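Local structure of extracellular ligand-binding receptor (Desulfohalobium retbaense DSM 5692, 5ERE) at residues E159-L171 / I185-A197. The protein probably acts as an extracellular sensory receptor, binding 2-oxo-4-methylpentanoic acid in its leucine-binding-protein-like part and cytosine in a separate sensor domain. Residues are numbered along the deposited sequence; the frame is centred on the assembly and turned at random.
Sequences EYNPQQMDIAAQL and ISAGEAATIAKQA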
loop_
_atom_site.group_PDB
_atom_site.type_symbol
_atom_site.label_atom_id
_atom_site.label_comp_id
_atom_site.label_asym_id
_atom_site.label_seq_id
_atom_site.Cartn_x
_atom_site.Cartn_y
_atom_site.Cartn_z
ATOM N N GLU A 159 3.706 15.642 -20.469
ATOM C CA GLU A 159 4.466 14.490 -20.938
ATOM C C GLU A 159 5.782 14.920 -21.585
ATOM O O GLU A 159 5.953 16.088 -21.943
ATOM C CB GLU A 159 3.629 13.684 -21.925
ATOM C CG GLU A 159 2.375 13.067 -21.294
ATOM C CD GLU A 159 1.459 12.385 -22.304
ATOM O OE1 GLU A 159 1.630 12.613 -23.527
ATOM O OE2 GLU A 159 0.557 11.637 -21.862
ATOM N N TYR A 160 6.720 13.981 -21.726
ATOM C CA TYR A 160 7.955 14.229 -22.467
ATOM C C TYR A 160 8.524 12.957 -23.083
ATOM O O TYR A 160 8.448 11.861 -22.495
ATOM C CB TYR A 160 9.024 14.864 -21.571
ATOM C CG TYR A 160 9.526 13.921 -20.495
ATOM C CD1 TYR A 160 8.813 13.750 -19.316
ATOM C CD2 TYR A 160 10.701 13.196 -20.669
ATOM C CE1 TYR A 160 9.255 12.897 -18.337
ATOM C CE2 TYR A 160 11.155 12.315 -19.691
ATOM C CZ TYR A 160 10.421 12.162 -18.532
ATOM O OH TYR A 160 10.848 11.308 -17.549
ATOM N N ASN A 161 9.131 13.121 -24.254
ATOM C CA ASN A 161 9.914 12.079 -24.880
ATOM C C ASN A 161 11.253 11.906 -24.160
ATOM O O ASN A 161 12.066 12.836 -24.152
ATOM C CB ASN A 161 10.138 12.412 -26.346
ATOM C CG ASN A 161 10.788 11.270 -27.094
ATOM O OD1 ASN A 161 12.001 11.090 -27.044
ATOM N ND2 ASN A 161 9.977 10.473 -27.767
ATOM N N PRO A 162 11.496 10.726 -23.540
ATOM C CA PRO A 162 12.743 10.592 -22.769
ATOM C C PRO A 162 14.008 10.546 -23.637
ATOM O O PRO A 162 15.103 10.817 -23.142
ATOM C CB PRO A 162 12.542 9.278 -21.992
ATOM C CG PRO A 162 11.586 8.489 -22.792
ATOM C CD PRO A 162 10.634 9.538 -23.391
ATOM N N GLN A 163 13.888 10.185 -24.903
ATOM C CA GLN A 163 15.052 10.292 -25.779
ATOM C C GLN A 163 15.345 11.775 -26.128
ATOM O O GLN A 163 16.487 12.220 -26.069
ATOM C CB GLN A 163 14.844 9.476 -27.060
ATOM C CG GLN A 163 14.998 7.939 -26.883
ATOM C CD GLN A 163 13.758 7.284 -26.280
ATOM O OE1 GLN A 163 13.850 6.506 -25.327
ATOM N NE2 GLN A 163 12.591 7.590 -26.845
ATOM N N GLN A 164 14.322 12.547 -26.475
ATOM C CA GLN A 164 14.553 13.938 -26.899
ATOM C C GLN A 164 14.922 14.893 -25.748
ATOM O O GLN A 164 15.849 15.680 -25.876
ATOM C CB GLN A 164 13.325 14.463 -27.647
ATOM C CG GLN A 164 13.250 14.000 -29.100
ATOM C CD GLN A 164 14.442 14.482 -29.943
ATOM O OE1 GLN A 164 15.203 15.365 -29.530
ATOM N NE2 GLN A 164 14.594 13.907 -31.137
HETATM N N MSE A 165 14.207 14.804 -24.629
HETATM C CA MSE A 165 14.460 15.626 -23.424
HETATM C C MSE A 165 14.273 17.124 -23.696
HETATM O O MSE A 165 14.940 17.981 -23.096
HETATM C CB MSE A 165 15.857 15.382 -22.876
HETATM C CG MSE A 165 16.041 13.930 -22.352
HETATM SE SE MSE A 165 14.630 13.466 -21.066
HETATM C CE MSE A 165 15.186 14.552 -19.569
ATOM N N ASP A 166 13.340 17.422 -24.580
ATOM C CA ASP A 166 12.908 18.794 -24.759
ATOM C C ASP A 166 11.771 19.087 -23.787
ATOM O O ASP A 166 10.629 18.759 -24.078
ATOM C CB ASP A 166 12.460 19.038 -26.188
ATOM C CG ASP A 166 12.213 20.509 -26.458
ATOM O OD1 ASP A 166 12.484 21.331 -25.550
ATOM O OD2 ASP A 166 11.761 20.840 -27.570
ATOM N N ILE A 167 12.089 19.701 -22.645
ATOM C CA ILE A 167 11.115 19.901 -21.568
ATOM C C ILE A 167 10.911 21.368 -21.141
ATOM O O ILE A 167 10.178 21.625 -20.184
ATOM C CB ILE A 167 11.518 19.107 -20.324
ATOM C CG1 ILE A 167 12.946 19.471 -19.915
ATOM C CG2 ILE A 167 11.405 17.599 -20.597
ATOM C CD1 ILE A 167 13.326 18.981 -18.540
ATOM N N ALA A 168 11.555 22.313 -21.832
ATOM C CA ALA A 168 11.473 23.736 -21.470
ATOM C C ALA A 168 10.030 24.244 -21.437
ATOM O O ALA A 168 9.647 25.007 -20.541
ATOM C CB ALA A 168 12.299 24.580 -22.438
ATOM N N ALA A 169 9.238 23.823 -22.417
ATOM C CA ALA A 169 7.820 24.170 -22.480
ATOM C C ALA A 169 7.019 23.612 -21.317
ATOM O O ALA A 169 6.283 24.349 -20.651
ATOM C CB ALA A 169 7.219 23.672 -23.776
ATOM N N GLN A 170 7.140 22.300 -21.107
ATOM C CA GLN A 170 6.366 21.614 -20.087
ATOM C C GLN A 170 6.670 22.216 -18.740
ATOM O O GLN A 170 5.773 22.382 -17.924
ATOM C CB GLN A 170 6.686 20.109 -20.063
ATOM C CG GLN A 170 6.376 19.399 -21.353
ATOM C CD GLN A 170 7.545 19.428 -22.326
ATOM O OE1 GLN A 170 8.222 20.458 -22.503
ATOM N NE2 GLN A 170 7.793 18.293 -22.961
ATOM N N LEU A 171 7.950 22.529 -18.523
ATOM C CA LEU A 171 8.412 23.120 -17.276
ATOM C C LEU A 171 7.892 24.570 -17.152
ATOM O O LEU A 171 7.713 25.066 -16.040
ATOM C CB LEU A 171 9.948 23.092 -17.204
ATOM C CG LEU A 171 10.712 21.801 -16.853
ATOM C CD1 LEU A 171 12.197 22.048 -17.046
ATOM C CD2 LEU A 171 10.434 21.312 -15.432
ATOM N N ILE A 185 7.413 11.033 -13.447
ATOM C CA ILE A 185 7.366 9.623 -13.835
ATOM C C ILE A 185 8.549 9.404 -14.797
ATOM O O ILE A 185 8.445 9.480 -16.017
ATOM C CB ILE A 185 6.010 9.201 -14.454
ATOM C CG1 ILE A 185 4.829 9.668 -13.585
ATOM C CG2 ILE A 185 5.955 7.688 -14.599
ATOM C CD1 ILE A 185 4.935 9.316 -12.083
ATOM N N SER A 186 9.690 9.141 -14.173
ATOM C CA SER A 186 10.996 9.187 -14.789
ATOM C C SER A 186 11.915 8.115 -14.205
ATOM O O SER A 186 11.844 7.762 -13.022
ATOM C CB SER A 186 11.671 10.558 -14.569
ATOM O OG SER A 186 10.809 11.643 -14.806
ATOM N N ALA A 187 12.823 7.642 -15.037
ATOM C CA ALA A 187 13.969 6.903 -14.550
ATOM C C ALA A 187 15.138 7.892 -14.407
ATOM O O ALA A 187 14.955 8.992 -13.868
ATOM C CB ALA A 187 14.294 5.724 -15.497
ATOM N N GLY A 188 16.328 7.532 -14.870
ATOM C CA GLY A 188 17.521 8.328 -14.574
ATOM C C GLY A 188 17.497 9.756 -15.141
ATOM O O GLY A 188 18.204 10.622 -14.630
ATOM N N GLU A 189 16.697 9.986 -16.186
ATOM C CA GLU A 189 16.634 11.282 -16.869
ATOM C C GLU A 189 16.089 12.362 -15.915
ATOM O O GLU A 189 16.153 13.562 -16.203
ATOM C CB GLU A 189 15.761 11.214 -18.159
ATOM C CG GLU A 189 14.247 11.038 -17.944
ATOM C CD GLU A 189 13.831 9.564 -17.785
ATOM O OE1 GLU A 189 14.724 8.743 -17.618
ATOM O OE2 GLU A 189 12.617 9.260 -17.870
ATOM N N ALA A 190 15.543 11.924 -14.789
ATOM C CA ALA A 190 15.086 12.823 -13.750
ATOM C C ALA A 190 16.175 13.741 -13.225
ATOM O O ALA A 190 15.850 14.783 -12.713
ATOM C CB ALA A 190 14.487 12.043 -12.594
ATOM N N ALA A 191 17.445 13.367 -13.321
ATOM C CA ALA A 191 18.513 14.259 -12.858
ATOM C C ALA A 191 18.611 15.529 -13.731
ATOM O O ALA A 191 18.951 16.602 -13.246
ATOM C CB ALA A 191 19.841 13.540 -12.838
ATOM N N THR A 192 18.305 15.392 -15.013
ATOM C CA THR A 192 18.263 16.525 -15.929
ATOM C C THR A 192 16.986 17.341 -15.749
ATOM O O THR A 192 17.014 18.591 -15.721
ATOM C CB THR A 192 18.376 16.047 -17.383
ATOM O OG1 THR A 192 19.682 15.501 -17.578
ATOM C CG2 THR A 192 18.151 17.199 -18.396
ATOM N N ILE A 193 15.865 16.639 -15.630
ATOM C CA ILE A 193 14.595 17.297 -15.359
ATOM C C ILE A 193 14.729 18.149 -14.091
ATOM O O ILE A 193 14.392 19.325 -14.107
ATOM C CB ILE A 193 13.444 16.278 -15.230
ATOM C CG1 ILE A 193 13.229 15.561 -16.562
ATOM C CG2 ILE A 193 12.149 16.964 -14.861
ATOM C CD1 ILE A 193 12.283 14.311 -16.479
ATOM N N ALA A 194 15.255 17.558 -13.020
ATOM C CA ALA A 194 15.478 18.262 -11.754
ATOM C C ALA A 194 16.313 19.541 -11.924
ATOM O O ALA A 194 15.981 20.575 -11.353
ATOM C CB ALA A 194 16.169 17.345 -10.757
ATOM N N LYS A 195 17.393 19.445 -12.692
ATOM C CA LYS A 195 18.323 20.555 -12.889
ATOM C C LYS A 195 17.604 21.728 -13.519
ATOM O O LYS A 195 17.603 22.838 -12.981
ATOM C CB LYS A 195 19.490 20.135 -13.783
ATOM C CG LYS A 195 20.779 20.930 -13.573
ATOM C CD LYS A 195 21.535 21.191 -14.869
ATOM C CE LYS A 195 23.031 21.345 -14.599
ATOM N NZ LYS A 195 23.802 21.759 -15.800
ATOM N N GLN A 196 16.996 21.457 -14.670
ATOM C CA GLN A 196 16.339 22.476 -15.456
ATOM C C GLN A 196 15.176 23.088 -14.684
ATOM O O GLN A 196 14.972 24.303 -14.727
ATOM C CB GLN A 196 15.871 21.884 -16.781
ATOM C CG GLN A 196 17.026 21.393 -17.652
ATOM C CD GLN A 196 16.601 21.009 -19.066
ATOM O OE1 GLN A 196 15.463 21.231 -19.473
ATOM N NE2 GLN A 196 17.531 20.449 -19.824
ATOM N N ALA A 197 14.430 22.261 -13.957
ATOM C CA ALA A 197 13.312 22.773 -13.169
ATOM C C ALA A 197 13.783 23.743 -12.070
ATOM O O ALA A 197 13.174 24.799 -11.871
ATOM C CB ALA A 197 12.521 21.630 -12.561
#
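Tyr160, gripped by Glu189 and Ser186, illustrates how one buried phenol can tie together the connections that leave two strands of one sheet. Tyr160 OH donates to the anti lone pair of Glu189 OE2 (2.7 Å). Ser186 OG in turn donates to Tyr160 OH (2.8 Å), both partners lying at the ring edge near its plane. The Glu189 carboxylate is turned 63° from that plane; a weak bond from Ala187 N reaches the same OE2. With CG between its own N and C (chi1 70°) and a bend at chi2, Glu189 brings its carboxylate to the hydroxyl edge of the ring. The packing is tight here: Ile193 CD1 comes within 3.5 Å of Tyr160 CZ, and the bent chain of selenomethionine Met165 lays CE 3.7 Å from Ile193 CG1. A phenylalanine at Tyr160 would probably preserve much of this apolar packing but leave Ser186 OG and the buried Glu189 carboxylate without their shared mate. Farther along, Ile167 CD1 packs on Ile193 CG1 (4.0 Å), and Leu171 CD2 meets Ala197 CB at 3.6 Å. The margin is more open: Thr192 CG2 sits loosely, 4.1 Å from Met165 CE, while partly exposed Gln196 extends to turn OE1 toward Ile167 CG1 and CD1. Glu189 also touches Phe14, a residue of the ketoacid pocket. Helices 168-175 and 190-199 follow strands 154-160 and 181-185, which flank 129-134 in the parallel part of the sheet, as in the Rossmann-like alpha/beta lobe of periplasmic binding proteins.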